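Local coordinates for protein L-Ala-D/L-Glu Epimerase (Escherichia coli, PDB 1JPD) that belongs to the enolase superfamily and is built from an N-terminal capping domain and a modified TIM-barrel domain, at residues A[7-12]-A[64-69]; A[258-263]-A[290-295]. All coordinates share one frame; numbering follows the deposited sequence.

Contact 1: residues A[7-12]-A[64-69]; sequences VKVFEE and QIMSVV
The strand 7-12 runs past the end of helix 58-66 and the turn that follows it, with Val7 CA 6.7 Å from Val69 CA and Val9 CA 8.0 Å from Met66 CA. This is helix-on-sheet packing in the N-terminal alpha+beta domain of an enolase superfamily member. Strand 6-15 is an outer strand of a three-stranded antiparallel meander, and its backbone pairs with strand 29-39 through Lys8, Phe10 and Glu12.

The contact is apolar. Val7 and Val9, two residues apart on the strand, both direct their CB atoms at the segment 64-69. Val9 meets two side chains with one methyl. The first torsion of Val9 (175°) leaves CG2 on the side facing the helix, where it comes 3.7 Å from CG2 of Ile65. The same Val9 CG2 is 4.1 Å from SD of Met66. The methionine chain is bent at both chi2 (-46°) and chi3 (-51°), and its sulfur reaches the valine at the exposed margin of the contact. Ile65 is the buried partner; it also touches Val35 of the neighbouring strand and Leu94 of helix 89-104, and thus sits between sheet and helix.

Between Met66 and Val69 the chain makes a type I turn, in which Val69 N donates to Met66 O at 2.7 Å. Val68 holds the N-cap position of the next helix, 69-73. Val69, at the start of that helix, faces the strand again: its CG1 rests 4.1 Å from CB of Val7.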
ATOM      1  N   VAL A   7      21.840 -14.240   8.242  1.00 55.22           N
ATOM      2  CA  VAL A   7      21.106 -13.017   7.942  1.00 52.76           C
ATOM      3  C   VAL A   7      21.983 -11.901   7.402  1.00 56.90           C
ATOM      4  O   VAL A   7      23.063 -11.631   7.925  1.00 61.41           O
ATOM      5  CB  VAL A   7      20.377 -12.482   9.203  1.00 51.81           C
ATOM      6  CG1 VAL A   7      19.633 -11.198   8.877  1.00 50.37           C
ATOM      7  CG2 VAL A   7      19.413 -13.528   9.732  1.00 50.06           C
ATOM      8  N   LYS A   8      21.509 -11.256   6.341  1.00 58.00           N
ATOM      9  CA  LYS A   8      22.220 -10.137   5.737  1.00 53.83           C
ATOM     10  C   LYS A   8      21.231  -8.984   5.670  1.00 52.84           C
ATOM     11  O   LYS A   8      20.119  -9.132   5.148  1.00 52.87           O
ATOM     12  CB  LYS A   8      22.706 -10.485   4.328  1.00 55.42           C
ATOM     13  CG  LYS A   8      23.870 -11.466   4.273  1.00 56.84           C
ATOM     14  CD  LYS A   8      24.155 -11.880   2.834  1.00 61.40           C
ATOM     15  CE  LYS A   8      25.179 -13.004   2.754  1.00 62.65           C
ATOM     16  NZ  LYS A   8      25.259 -13.571   1.374  1.00 70.80           N
ATOM     17  N   VAL A   9      21.631  -7.844   6.219  1.00 45.54           N
ATOM     18  CA  VAL A   9      20.787  -6.667   6.228  1.00 43.42           C
ATOM     19  C   VAL A   9      21.520  -5.535   5.549  1.00 42.81           C
ATOM     20  O   VAL A   9      22.652  -5.218   5.907  1.00 45.74           O
ATOM     21  CB  VAL A   9      20.436  -6.256   7.675  1.00 45.93           C
ATOM     22  CG1 VAL A   9      19.652  -4.954   7.685  1.00 45.43           C
ATOM     23  CG2 VAL A   9      19.617  -7.355   8.330  1.00 49.14           C
ATOM     24  N   PHE A  10      20.893  -4.934   4.547  1.00 43.72           N
ATOM     25  CA  PHE A  10      21.524  -3.819   3.860  1.00 48.29           C
ATOM     26  C   PHE A  10      20.521  -2.778   3.383  1.00 48.00           C
ATOM     27  O   PHE A  10      19.373  -3.081   3.051  1.00 51.30           O
ATOM     28  CB  PHE A  10      22.420  -4.311   2.709  1.00 46.29           C
ATOM     29  CG  PHE A  10      21.738  -5.235   1.744  1.00 47.73           C
ATOM     30  CD1 PHE A  10      21.237  -4.758   0.539  1.00 47.88           C
ATOM     31  CD2 PHE A  10      21.624  -6.593   2.023  1.00 49.63           C
ATOM     32  CE1 PHE A  10      20.637  -5.618  -0.373  1.00 45.06           C
ATOM     33  CE2 PHE A  10      21.020  -7.463   1.114  1.00 46.09           C
ATOM     34  CZ  PHE A  10      20.529  -6.972  -0.086  1.00 44.76           C
ATOM     35  N   GLU A  11      20.986  -1.540   3.366  1.00 44.21           N
ATOM     36  CA  GLU A  11      20.184  -0.393   3.004  1.00 44.56           C
ATOM     37  C   GLU A  11      20.371   0.018   1.545  1.00 42.37           C
ATOM     38  O   GLU A  11      21.480  -0.025   1.029  1.00 43.60           O
ATOM     39  CB  GLU A  11      20.565   0.729   3.976  1.00 48.61           C
ATOM     40  CG  GLU A  11      20.160   2.133   3.631  1.00 53.18           C
ATOM     41  CD  GLU A  11      20.610   3.105   4.704  1.00 56.75           C
ATOM     42  OE1 GLU A  11      21.714   2.905   5.250  1.00 53.56           O
ATOM     43  OE2 GLU A  11      19.872   4.068   4.999  1.00 59.74           O
ATOM     44  N   GLU A  12      19.277   0.409   0.889  1.00 37.55           N
ATOM     45  CA  GLU A  12      19.319   0.834  -0.510  1.00 33.64           C
ATOM     46  C   GLU A  12      18.493   2.089  -0.809  1.00 33.67           C
ATOM     47  O   GLU A  12      17.290   2.126  -0.558  1.00 37.61           O
ATOM     48  CB  GLU A  12      18.818  -0.287  -1.425  1.00 32.86           C
ATOM     49  CG  GLU A  12      19.661  -1.538  -1.433  1.00 35.72           C
ATOM     50  CD  GLU A  12      19.173  -2.565  -2.442  1.00 42.69           C
ATOM     51  OE1 GLU A  12      17.974  -2.518  -2.825  1.00 37.31           O
ATOM     52  OE2 GLU A  12      19.988  -3.430  -2.843  1.00 40.44           O
ATOM     53  N   GLN A  64      16.105  -2.390  14.653  1.00 45.24           N
ATOM     54  CA  GLN A  64      15.085  -3.346  15.084  1.00 46.08           C
ATOM     55  C   GLN A  64      15.345  -4.729  14.514  1.00 48.87           C
ATOM     56  O   GLN A  64      15.145  -5.732  15.197  1.00 52.01           O
ATOM     57  CB  GLN A  64      13.684  -2.901  14.654  1.00 47.74           C
ATOM     58  CG  GLN A  64      13.215  -1.578  15.220  1.00 46.97           C
ATOM     59  CD  GLN A  64      11.784  -1.273  14.822  1.00 49.02           C
ATOM     60  OE1 GLN A  64      10.850  -1.966  15.233  1.00 49.66           O
ATOM     61  NE2 GLN A  64      11.604  -0.241  14.013  1.00 45.70           N
ATOM     62  N   ILE A  65      15.787  -4.787  13.259  1.00 50.97           N
ATOM     63  CA  ILE A  65      16.049  -6.076  12.627  1.00 52.54           C
ATOM     64  C   ILE A  65      17.234  -6.776  13.294  1.00 52.25           C
ATOM     65  O   ILE A  65      17.138  -7.959  13.655  1.00 47.56           O
ATOM     66  CB  ILE A  65      16.297  -5.925  11.087  1.00 50.16           C
ATOM     67  CG1 ILE A  65      15.070  -5.286  10.428  1.00 45.96           C
ATOM     68  CG2 ILE A  65      16.552  -7.299  10.452  1.00 45.51           C
ATOM     69  CD1 ILE A  65      15.143  -5.174   8.923  1.00 41.79           C
ATOM     70  N   MET A  66      18.336  -6.047  13.467  1.00 50.88           N
ATOM     71  CA  MET A  66      19.522  -6.613  14.105  1.00 53.90           C
ATOM     72  C   MET A  66      19.112  -7.191  15.448  1.00 54.70           C
ATOM     73  O   MET A  66      19.430  -8.334  15.772  1.00 59.19           O
ATOM     74  CB  MET A  66      20.595  -5.546  14.344  1.00 53.00           C
ATOM     75  CG  MET A  66      21.082  -4.810  13.108  1.00 57.81           C
ATOM     76  SD  MET A  66      21.452  -5.894  11.717  1.00 67.91           S
ATOM     77  CE  MET A  66      22.526  -7.115  12.483  1.00 61.86           C
ATOM     78  N   SER A  67      18.389  -6.390  16.220  1.00 54.75           N
ATOM     79  CA  SER A  67      17.932  -6.793  17.542  1.00 55.52           C
ATOM     80  C   SER A  67      17.339  -8.193  17.555  1.00 53.60           C
ATOM     81  O   SER A  67      17.253  -8.821  18.608  1.00 58.71           O
ATOM     82  CB  SER A  67      16.873  -5.820  18.056  1.00 58.11           C
ATOM     83  OG  SER A  67      15.576  -6.264  17.691  1.00 61.47           O
ATOM     84  N   VAL A  68      16.918  -8.688  16.401  1.00 48.56           N
ATOM     85  CA  VAL A  68      16.326 -10.012  16.379  1.00 47.90           C
ATOM     86  C   VAL A  68      17.066 -10.990  15.459  1.00 49.68           C
ATOM     87  O   VAL A  68      16.576 -12.086  15.165  1.00 43.57           O
ATOM     88  CB  VAL A  68      14.823  -9.924  16.001  1.00 48.46           C
ATOM     89  CG1 VAL A  68      14.661  -9.682  14.509  1.00 43.34           C
ATOM     90  CG2 VAL A  68      14.108 -11.180  16.442  1.00 51.06           C
ATOM     91  N   VAL A  69      18.257 -10.592  15.018  1.00 51.30           N
ATOM     92  CA  VAL A  69      19.078 -11.443  14.161  1.00 56.72           C
ATOM     93  C   VAL A  69      19.425 -12.762  14.862  1.00 59.91           C
ATOM     94  O   VAL A  69      19.293 -13.834  14.266  1.00 60.50           O
ATOM     95  CB  VAL A  69      20.389 -10.734  13.750  1.00 60.78           C
ATOM     96  CG1 VAL A  69      21.339 -11.732  13.103  1.00 60.28           C
ATOM     97  CG2 VAL A  69      20.082  -9.598  12.778  1.00 60.63           C
TER

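Contact 2: residues A[258-263]-A[290-295]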
ATOM      1  N   THR A 258       1.809 -11.573   6.862  1.00 46.13           N
ATOM      2  CA  THR A 258       1.023 -12.323   7.832  1.00 47.69           C
ATOM      3  C   THR A 258      -0.092 -11.492   8.467  1.00 46.87           C
ATOM      4  O   THR A 258      -1.237 -11.938   8.541  1.00 47.04           O
ATOM      5  CB  THR A 258       1.910 -12.898   8.941  1.00 50.83           C
ATOM      6  OG1 THR A 258       2.961 -13.678   8.352  1.00 51.04           O
ATOM      7  CG2 THR A 258       1.084 -13.780   9.864  1.00 45.65           C
ATOM      8  N   GLU A 259       0.235 -10.285   8.926  1.00 45.54           N
ATOM      9  CA  GLU A 259      -0.767  -9.424   9.542  1.00 43.71           C
ATOM     10  C   GLU A 259      -1.705  -8.880   8.470  1.00 42.72           C
ATOM     11  O   GLU A 259      -2.906  -8.752   8.698  1.00 43.72           O
ATOM     12  CB  GLU A 259      -0.102  -8.270  10.292  1.00 41.65           C
ATOM     13  CG  GLU A 259      -1.068  -7.352  11.032  1.00 45.77           C
ATOM     14  CD  GLU A 259      -1.861  -8.068  12.119  1.00 50.57           C
ATOM     15  OE1 GLU A 259      -1.372  -9.101  12.619  1.00 49.78           O
ATOM     16  OE2 GLU A 259      -2.962  -7.591  12.483  1.00 49.67           O
ATOM     17  N   ALA A 260      -1.162  -8.569   7.300  1.00 38.62           N
ATOM     18  CA  ALA A 260      -1.986  -8.055   6.213  1.00 40.92           C
ATOM     19  C   ALA A 260      -3.111  -9.051   5.918  1.00 43.75           C
ATOM     20  O   ALA A 260      -4.276  -8.665   5.832  1.00 47.03           O
ATOM     21  CB  ALA A 260      -1.137  -7.825   4.962  1.00 35.65           C
ATOM     22  N   LEU A 261      -2.758 -10.330   5.776  1.00 41.40           N
ATOM     23  CA  LEU A 261      -3.739 -11.380   5.503  1.00 42.52           C
ATOM     24  C   LEU A 261      -4.797 -11.467   6.600  1.00 43.14           C
ATOM     25  O   LEU A 261      -5.996 -11.525   6.318  1.00 49.00           O
ATOM     26  CB  LEU A 261      -3.042 -12.742   5.350  1.00 41.16           C
ATOM     27  CG  LEU A 261      -2.228 -12.945   4.060  1.00 44.23           C
ATOM     28  CD1 LEU A 261      -1.349 -14.175   4.167  1.00 34.61           C
ATOM     29  CD2 LEU A 261      -3.177 -13.054   2.878  1.00 38.32           C
ATOM     30  N   ALA A 262      -4.356 -11.476   7.850  1.00 41.31           N
ATOM     31  CA  ALA A 262      -5.282 -11.551   8.970  1.00 43.31           C
ATOM     32  C   ALA A 262      -6.144 -10.293   9.033  1.00 45.19           C
ATOM     33  O   ALA A 262      -7.282 -10.332   9.505  1.00 50.56           O
ATOM     34  CB  ALA A 262      -4.513 -11.722  10.272  1.00 46.72           C
ATOM     35  N   LEU A 263      -5.595  -9.177   8.560  1.00 43.14           N
ATOM     36  CA  LEU A 263      -6.320  -7.917   8.567  1.00 37.82           C
ATOM     37  C   LEU A 263      -7.406  -7.967   7.513  1.00 36.74           C
ATOM     38  O   LEU A 263      -8.524  -7.526   7.757  1.00 39.25           O
ATOM     39  CB  LEU A 263      -5.371  -6.741   8.302  1.00 36.58           C
ATOM     40  CG  LEU A 263      -5.975  -5.341   8.125  1.00 35.09           C
ATOM     41  CD1 LEU A 263      -6.949  -5.034   9.240  1.00 35.89           C
ATOM     42  CD2 LEU A 263      -4.862  -4.312   8.096  1.00 35.36           C
ATOM     43  N   LEU A 290       1.146  -9.145  -3.557  1.00 41.64           N
ATOM     44  CA  LEU A 290       0.219  -9.759  -4.506  1.00 42.50           C
ATOM     45  C   LEU A 290      -0.820 -10.742  -3.963  1.00 41.36           C
ATOM     46  O   LEU A 290      -1.986 -10.686  -4.348  1.00 40.64           O
ATOM     47  CB  LEU A 290       1.004 -10.404  -5.643  1.00 38.21           C
ATOM     48  CG  LEU A 290       1.708  -9.339  -6.483  1.00 42.71           C
ATOM     49  CD1 LEU A 290       2.629 -10.001  -7.503  1.00 43.80           C
ATOM     50  CD2 LEU A 290       0.666  -8.455  -7.165  1.00 34.88           C
ATOM     51  N   PRO A 291      -0.422 -11.643  -3.056  1.00 43.33           N
ATOM     52  CA  PRO A 291      -1.385 -12.605  -2.510  1.00 45.54           C
ATOM     53  C   PRO A 291      -2.717 -11.990  -2.072  1.00 47.25           C
ATOM     54  O   PRO A 291      -3.732 -12.681  -2.025  1.00 50.48           O
ATOM     55  CB  PRO A 291      -0.622 -13.222  -1.341  1.00 43.89           C
ATOM     56  CG  PRO A 291       0.779 -13.225  -1.843  1.00 41.17           C
ATOM     57  CD  PRO A 291       0.910 -11.845  -2.460  1.00 40.65           C
ATOM     58  N   LEU A 292      -2.711 -10.699  -1.755  1.00 46.99           N
ATOM     59  CA  LEU A 292      -3.924 -10.008  -1.315  1.00 52.75           C
ATOM     60  C   LEU A 292      -4.816  -9.504  -2.455  1.00 51.18           C
ATOM     61  O   LEU A 292      -6.006  -9.274  -2.258  1.00 55.86           O
ATOM     62  CB  LEU A 292      -3.555  -8.819  -0.415  1.00 54.97           C
ATOM     63  CG  LEU A 292      -2.906  -9.113   0.939  1.00 58.29           C
ATOM     64  CD1 LEU A 292      -2.316  -7.848   1.519  1.00 60.68           C
ATOM     65  CD2 LEU A 292      -3.940  -9.694   1.881  1.00 59.69           C
ATOM     66  N   VAL A 293      -4.241  -9.339  -3.642  1.00 50.89           N
ATOM     67  CA  VAL A 293      -4.978  -8.819  -4.790  1.00 53.46           C
ATOM     68  C   VAL A 293      -6.391  -9.358  -5.025  1.00 55.32           C
ATOM     69  O   VAL A 293      -7.322  -8.581  -5.231  1.00 56.05           O
ATOM     70  CB  VAL A 293      -4.162  -8.984  -6.091  1.00 54.49           C
ATOM     71  CG1 VAL A 293      -4.984  -8.507  -7.278  1.00 51.51           C
ATOM     72  CG2 VAL A 293      -2.869  -8.178  -6.001  1.00 51.15           C
ATOM     73  N   PRO A 294      -6.575 -10.689  -5.006  1.00 56.69           N
ATOM     74  CA  PRO A 294      -7.926 -11.213  -5.232  1.00 54.53           C
ATOM     75  C   PRO A 294      -8.951 -10.819  -4.167  1.00 54.64           C
ATOM     76  O   PRO A 294     -10.146 -11.050  -4.347  1.00 57.44           O
ATOM     77  CB  PRO A 294      -7.702 -12.722  -5.305  1.00 53.53           C
ATOM     78  CG  PRO A 294      -6.532 -12.927  -4.415  1.00 58.45           C
ATOM     79  CD  PRO A 294      -5.617 -11.788  -4.807  1.00 55.93           C
ATOM     80  N   GLN A 295      -8.500 -10.217  -3.071  1.00 51.24           N
ATOM     81  CA  GLN A 295      -9.421  -9.809  -2.009  1.00 49.78           C
ATOM     82  C   GLN A 295      -9.782  -8.329  -1.987  1.00 50.72           C
ATOM     83  O   GLN A 295     -10.678  -7.926  -1.242  1.00 50.35           O
ATOM     84  CB  GLN A 295      -8.857 -10.148  -0.631  1.00 48.07           C
ATOM     85  CG  GLN A 295      -8.773 -11.609  -0.319  1.00 47.96           C
ATOM     86  CD  GLN A 295      -8.526 -11.854   1.149  1.00 48.54           C
ATOM     87  OE1 GLN A 295      -9.315 -11.435   1.999  1.00 48.45           O
ATOM     88  NE2 GLN A 295      -7.430 -12.537   1.459  1.00 46.73           N
TER
HETATM   89  O   HOH W   1      -6.550 -13.257   4.230  1.00 44.66           O
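Leu292 is the apolar hub where 258-263 meets 290-295, and its two methyls go to two neighbouring residues of helix 257-269. CD1 of Leu292 lies 3.6 Å from CB of Ala260. CD2 of Leu292 lies 3.6 Å from CD2 of Leu261, and also comes within 4.0 Å of Leu261 CA, close against the helix backbone. The two leucine side chains meet at a slant. The first torsion of Leu292 (-66°) carries CG away from its carbonyl, and the fork at its end is spread over the helix. Leu261 has the same first torsion, near -72°. Its CB does not point straight at the other segment, but the end of the chain turns nearer. The backbones are closest at this pair, with Leu261 CA 7.0 Å from Leu292 CA. Ala260 and Leu292 both also touch Ile249 of strand 246-249, so the leucine reaches the sheet as well as the helix.

The polar link is a water bridge. The water donates to Leu261 O at 2.8 Å and accepts from Gln295 NE2 at 3.0 Å. Leu261 O has a further partner in the hydroxyl of Thr265, one turn on.

Local backbone bonds shape each segment. Leu263 N donates to Glu259 O, an alpha-helical step of four residues. Within 290-295, Val293 N donates to Leu290 O and Gln295 N to Leu292 O, the three-residue steps of a 3-10 segment. The second step brings Leu292 and Gln295 to the same side, facing the helix.

A helix and the 3-10 segment that leads into the last parallel strand, 298-299, thus pack together over strand 246-249, as in the modified TIM barrel that forms the C-terminal domain of enolase superfamily proteins.

How the contacts relate
From the N terminus, strand 6-15 opens contact 1. The chain passes through strands 29-39 and 42-48 and returns on helix 58-66 and the turn into helix 69-73, where contact 1 closes a loop of 51 residues inside the N-terminal domain. It goes on through helix 89-104 and most barrel strands and helices before contact 2 opens on helix 257-269. Strand 273-276 and helix 283-289 follow, and the 3-10 segment 290-295 closes a loop of 26 residues. The loops are in series, neither nested nor crossed. The contact centres are about 24 Å apart, the nearest atoms about 14 Å. Contact 1 joins a helix end to the meander; contact 2 joins helix 257-269 to the segment before strand 298-299.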